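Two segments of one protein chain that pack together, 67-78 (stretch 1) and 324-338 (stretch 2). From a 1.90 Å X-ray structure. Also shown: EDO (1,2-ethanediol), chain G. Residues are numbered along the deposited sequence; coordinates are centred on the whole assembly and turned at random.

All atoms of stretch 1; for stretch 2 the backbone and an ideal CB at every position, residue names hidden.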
# COMPACT_ATOMS: atom_id res chain seq x y z
N VAL A 67 16.06 28.10 -0.75
CA VAL A 67 15.21 27.16 -0.03
C VAL A 67 15.79 25.75 -0.17
O VAL A 67 16.07 25.31 -1.27
CB VAL A 67 13.75 27.13 -0.55
CG1 VAL A 67 12.94 26.07 0.22
CG2 VAL A 67 13.09 28.51 -0.40
N LEU A 68 15.97 25.09 0.97
CA LEU A 68 16.46 23.71 1.06
C LEU A 68 15.34 22.80 1.51
O LEU A 68 14.46 23.24 2.25
CB LEU A 68 17.61 23.61 2.06
CG LEU A 68 18.63 24.75 2.00
CD1 LEU A 68 19.68 24.62 3.13
CD2 LEU A 68 19.29 24.76 0.65
N GLU A 69 15.33 21.55 1.05
CA GLU A 69 14.37 20.60 1.60
C GLU A 69 14.90 19.95 2.88
O GLU A 69 16.03 19.46 2.91
CB GLU A 69 14.00 19.51 0.59
CG GLU A 69 12.94 18.58 1.17
CD GLU A 69 12.39 17.56 0.17
OE1 GLU A 69 12.84 17.54 -1.00
OE2 GLU A 69 11.51 16.77 0.57
N LEU A 70 14.09 19.96 3.93
CA LEU A 70 14.34 19.14 5.11
C LEU A 70 13.94 17.72 4.74
O LEU A 70 12.77 17.48 4.43
CB LEU A 70 13.54 19.66 6.31
CG LEU A 70 13.58 18.84 7.62
CD1 LEU A 70 15.01 18.78 8.15
CD2 LEU A 70 12.65 19.43 8.66
N PRO A 71 14.89 16.77 4.71
CA PRO A 71 14.51 15.43 4.23
C PRO A 71 13.34 14.83 4.99
O PRO A 71 13.20 15.07 6.20
CB PRO A 71 15.79 14.60 4.43
CG PRO A 71 16.89 15.64 4.17
CD PRO A 71 16.35 16.89 4.90
N VAL A 72 12.51 14.06 4.29
CA VAL A 72 11.30 13.46 4.85
C VAL A 72 11.54 12.74 6.18
O VAL A 72 10.71 12.81 7.09
CB VAL A 72 10.66 12.46 3.86
CG1 VAL A 72 9.49 11.70 4.52
CG2 VAL A 72 10.21 13.18 2.59
N VAL A 73 12.66 12.05 6.29
CA VAL A 73 12.91 11.27 7.49
C VAL A 73 12.97 12.16 8.74
O VAL A 73 12.69 11.69 9.84
CB VAL A 73 14.22 10.43 7.34
CG1 VAL A 73 15.47 11.35 7.20
CG2 VAL A 73 14.36 9.45 8.49
N PHE A 74 13.41 13.42 8.59
CA PHE A 74 13.33 14.43 9.67
C PHE A 74 12.04 15.23 9.70
O PHE A 74 11.50 15.51 10.77
CB PHE A 74 14.53 15.37 9.59
CG PHE A 74 15.84 14.64 9.54
CD1 PHE A 74 16.29 13.95 10.65
CD2 PHE A 74 16.57 14.58 8.36
CE1 PHE A 74 17.49 13.23 10.61
CE2 PHE A 74 17.77 13.87 8.30
CZ PHE A 74 18.22 13.19 9.43
N ALA A 75 11.57 15.63 8.52
CA ALA A 75 10.40 16.51 8.41
C ALA A 75 9.15 15.93 9.07
O ALA A 75 8.27 16.67 9.52
CB ALA A 75 10.12 16.84 6.92
N THR A 76 9.03 14.60 9.05
CA THR A 76 7.89 13.92 9.64
C THR A 76 8.13 13.34 11.03
O THR A 76 7.31 12.55 11.50
CB THR A 76 7.36 12.81 8.71
OG1 THR A 76 8.41 11.88 8.44
CG2 THR A 76 6.86 13.43 7.40
N GLN A 77 9.27 13.62 11.66
CA GLN A 77 9.47 13.12 13.03
C GLN A 77 8.89 14.04 14.08
O GLN A 77 8.49 15.16 13.78
CB GLN A 77 10.96 12.94 13.32
CG GLN A 77 11.53 11.64 12.85
CD GLN A 77 12.94 11.44 13.34
OE1 GLN A 77 13.16 11.17 14.52
NE2 GLN A 77 13.91 11.59 12.44
N ASP A 78 8.93 13.60 15.34
CA ASP A 78 8.55 14.46 16.44
C ASP A 78 9.61 15.54 16.56
O ASP A 78 10.60 15.53 15.82
CB ASP A 78 8.39 13.67 17.76
CG ASP A 78 9.67 12.94 18.19
OD1 ASP A 78 10.80 13.31 17.77
OD2 ASP A 78 9.54 11.98 18.98
N UNK A 324 15.86 1.00 12.12
CA UNK A 324 17.29 1.11 11.89
C UNK A 324 17.64 2.35 11.04
O UNK A 324 18.64 3.03 11.30
CB UNK A 324 17.80 -0.16 11.21
N UNK A 325 16.82 2.62 10.03
CA UNK A 325 17.01 3.76 9.14
C UNK A 325 16.88 5.08 9.90
O UNK A 325 17.71 6.00 9.74
CB UNK A 325 16.00 3.71 7.99
N UNK A 326 15.87 5.19 10.76
CA UNK A 326 15.70 6.43 11.54
C UNK A 326 16.82 6.57 12.58
O UNK A 326 17.32 7.67 12.83
CB UNK A 326 14.34 6.45 12.23
N UNK A 327 17.24 5.45 13.16
CA UNK A 327 18.33 5.48 14.13
C UNK A 327 19.61 6.02 13.49
O UNK A 327 20.29 6.87 14.07
CB UNK A 327 18.57 4.08 14.70
N UNK A 328 19.95 5.52 12.31
CA UNK A 328 21.11 6.02 11.60
C UNK A 328 20.94 7.48 11.18
O UNK A 328 21.89 8.28 11.25
CB UNK A 328 21.38 5.15 10.37
N UNK A 329 19.75 7.84 10.72
CA UNK A 329 19.51 9.23 10.32
C UNK A 329 19.63 10.18 11.52
O UNK A 329 20.10 11.30 11.38
CB UNK A 329 18.13 9.36 9.68
N UNK A 330 19.22 9.72 12.70
CA UNK A 330 19.24 10.58 13.88
C UNK A 330 20.60 10.63 14.57
O UNK A 330 20.80 11.36 15.54
CB UNK A 330 18.18 10.10 14.88
N UNK A 331 21.52 9.82 14.07
CA UNK A 331 22.91 9.76 14.53
C UNK A 331 23.81 10.50 13.54
O UNK A 331 24.52 11.43 13.90
CB UNK A 331 23.37 8.31 14.69
N UNK A 332 23.81 10.06 12.29
CA UNK A 332 24.67 10.68 11.28
C UNK A 332 24.05 11.91 10.61
O UNK A 332 24.74 12.71 9.97
CB UNK A 332 25.02 9.65 10.21
N UNK A 333 22.74 12.08 10.74
CA UNK A 333 22.09 13.24 10.14
C UNK A 333 21.79 13.08 8.66
O UNK A 333 21.97 12.00 8.07
CB UNK A 333 22.97 14.48 10.34
N UNK A 334 21.31 14.16 8.04
CA UNK A 334 21.10 14.25 6.58
C UNK A 334 22.41 14.09 5.84
O UNK A 334 23.45 14.55 6.34
CB UNK A 334 20.45 15.58 6.20
N UNK A 335 22.39 13.38 4.72
CA UNK A 335 23.61 13.14 3.96
C UNK A 335 23.74 14.07 2.75
O UNK A 335 24.71 13.98 2.01
CB UNK A 335 23.65 11.68 3.50
N UNK A 336 22.78 14.98 2.54
CA UNK A 336 22.86 15.88 1.38
C UNK A 336 22.10 17.17 1.68
O UNK A 336 21.23 17.21 2.56
CB UNK A 336 22.30 15.21 0.13
N UNK A 337 22.42 18.20 0.92
CA UNK A 337 21.65 19.42 0.94
C UNK A 337 20.86 19.50 -0.36
O UNK A 337 21.45 19.66 -1.43
CB UNK A 337 22.55 20.64 1.13
N UNK A 338 19.53 19.42 -0.28
CA UNK A 338 18.69 19.48 -1.48
C UNK A 338 18.24 20.93 -1.71
O UNK A 338 17.62 21.52 -0.85
CB UNK A 338 17.48 18.55 -1.35
C1 EDO G . 27.82 13.13 6.63
O1 EDO G . 29.22 13.01 6.32
C2 EDO G . 27.61 13.02 8.14
O2 EDO G . 27.42 11.63 8.51

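At position 324 the ideal CB has nothing of stretch 1 within 5.5 Å, so stretch 1 sets no preference; the residue is Glu-324. Position 325 lies on the helix with its CA-to-CB bond sideways, and its CB also touches nothing, so only a long side chain could reach Val-73. Leucine, methionine or an aromatic would serve. Phe-325, at chi1 168° (t), does so: its CE2 comes 3.4 Å from Val-73 CG2.

At 326 the CB is 4.8 Å from Val-73 CG2 and 5.2 Å from Gln-77 NE2, which suits a small or medium apolar group. Val-326 places CG2 4.1 Å from Val-73 CG2 and CG1 3.9 Å from Gln-77 OE1. Positions 327 and 328 point out of reach, and almost any helix-compatible residue would fit; they are Glu-327 and Lys-328.

Position 329 points toward stretch 1, its CB 3.8 Å from Phe-74 CZ and 4.0 Å from Val-73 CG2. With two neighbours so near, a small side chain such as alanine, serine or cysteine is the simplest choice. Ser-329 lays its CB against the ring, while OG donates to Phe-325 O (2.9 Å). Its carbonyl O lies 3.3 Å from Phe-74 CZ, at the ring edge.

The CA-to-CB bond of 330 points sideways, and the ideal CB of 330 lies 5.1 Å from Gln-77 NE2. Gln-77 offers a donor and an acceptor, so a side chain carrying both, asparagine or glutamine, could pair with it; aspartate, with acceptors only, could answer in part, and serine would fall short. In the reciprocal amide pair that forms, Asn-330 ND2 donates to Gln-77 OE1 (2.8 Å, 173°), and Asn-330 OD1 accepts from Gln-77 NE2 (3.0 Å, 170°). Gln-77 NE2 also donates to Val-73 O (2.9 Å).

Positions 331 and 332 make no contact, leaving the choice open; they are Thr-331 and Lys-332. At 333 phi is 81° and psi -174°, where a CB would jam against the preceding carbonyl O. That alone calls for glycine, and Gly-333 is the first residue past the helix.

At 334, phi -62° and psi 141° permit proline, and the CB is 3.8 Å from Phe-74 CE2 and 4.1 Å from Pro-71 CG; compact apolar residues suit. Pro-334 packs CD 3.7 Å from Phe-74 CE2. The CB of 335 has nothing of stretch 1 within 5.5 Å, so many side chains would suit; Gln-335 NE2 donates to Gly-333 O (3.0 Å) and ethanediol O2 (3.2 Å).

The CB of 336 is also remote, so a long side chain such as phenylalanine, tyrosine or methionine is needed to reach Pro-71. Tyr-336 sets CE1 4.0 Å from Pro-71 CG. At 337 the CB is 5.3 Å from Leu-68 CD2, favouring a branched aliphatic; Ile-337 CG2 approaches that CD2 to 3.7 Å.

At 338 the backbone O accepts from Glu-69 N (3.0 Å), and the CB lies 4.1 Å from Glu-69 CB. The nearby carboxylate favours a basic residue. Arg-338 NH1 stands 3.5 Å from Glu-69 OE1, a salt bridge of charges only, since the oxygen lies well out of the guanidinium plane; a water links the same two atoms.

Stretch 2 324-338: EFVEKSNTKGPQYIR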
# COMPACT_ATOMS: atom_id res chain seq x y z
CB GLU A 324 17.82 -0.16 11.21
CG GLU A 324 19.32 -0.12 10.95
CD GLU A 324 19.88 -1.46 10.49
OE1 GLU A 324 19.10 -2.44 10.41
OE2 GLU A 324 21.09 -1.52 10.20
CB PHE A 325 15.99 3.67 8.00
CG PHE A 325 15.87 4.91 7.16
CD1 PHE A 325 16.92 5.32 6.36
CD2 PHE A 325 14.69 5.63 7.14
CE1 PHE A 325 16.80 6.46 5.57
CE2 PHE A 325 14.56 6.76 6.36
CZ PHE A 325 15.61 7.18 5.57
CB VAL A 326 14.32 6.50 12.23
CG1 VAL A 326 14.22 7.73 13.11
CG2 VAL A 326 13.22 6.54 11.19
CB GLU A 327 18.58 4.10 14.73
CG GLU A 327 19.78 4.05 15.67
CD GLU A 327 19.55 4.84 16.95
OE1 GLU A 327 18.37 5.10 17.28
OE2 GLU A 327 20.55 5.20 17.61
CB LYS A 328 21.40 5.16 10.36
CG LYS A 328 22.05 3.82 10.66
CD LYS A 328 22.52 3.14 9.38
CE LYS A 328 23.60 3.96 8.68
NZ LYS A 328 24.15 3.28 7.46
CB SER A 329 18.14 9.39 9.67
OG SER A 329 18.01 8.58 8.50
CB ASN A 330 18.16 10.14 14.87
CG ASN A 330 16.78 10.61 14.45
OD1 ASN A 330 16.66 11.41 13.51
ND2 ASN A 330 15.74 10.14 15.14
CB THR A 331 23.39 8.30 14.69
OG1 THR A 331 22.55 7.62 15.63
CG2 THR A 331 24.82 8.25 15.19
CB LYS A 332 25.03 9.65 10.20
CG LYS A 332 25.69 8.38 10.73
CD LYS A 332 26.30 7.56 9.58
CE LYS A 332 27.09 6.35 10.09
NZ LYS A 332 27.68 5.58 8.95
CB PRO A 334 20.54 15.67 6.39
CG PRO A 334 21.11 16.44 7.56
CD PRO A 334 21.05 15.44 8.71
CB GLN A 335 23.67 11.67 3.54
CG GLN A 335 23.70 10.71 4.74
CD GLN A 335 24.89 10.96 5.66
OE1 GLN A 335 26.03 10.87 5.23
NE2 GLN A 335 24.62 11.26 6.94
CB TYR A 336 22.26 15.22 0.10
CG TYR A 336 20.89 14.64 0.37
CD1 TYR A 336 19.74 15.42 0.31
CD2 TYR A 336 20.76 13.30 0.76
CE1 TYR A 336 18.49 14.89 0.62
CE2 TYR A 336 19.52 12.77 1.06
CZ TYR A 336 18.39 13.55 0.98
OH TYR A 336 17.17 12.98 1.30
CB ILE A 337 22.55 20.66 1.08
CG1 ILE A 337 23.28 20.62 2.44
CG2 ILE A 337 21.70 21.92 0.98
CD1 ILE A 337 24.53 21.51 2.50
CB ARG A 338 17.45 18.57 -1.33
CG ARG A 338 16.38 18.77 -2.44
CD ARG A 338 16.73 18.01 -3.73
NE ARG A 338 15.73 18.24 -4.78
CZ ARG A 338 14.60 17.55 -4.89
NH1 ARG A 338 14.34 16.56 -4.02
NH2 ARG A 338 13.74 17.81 -5.87
O HOH W 1 15.05 16.05 -1.35
O HOH W 2 18.53 18.97 2.28
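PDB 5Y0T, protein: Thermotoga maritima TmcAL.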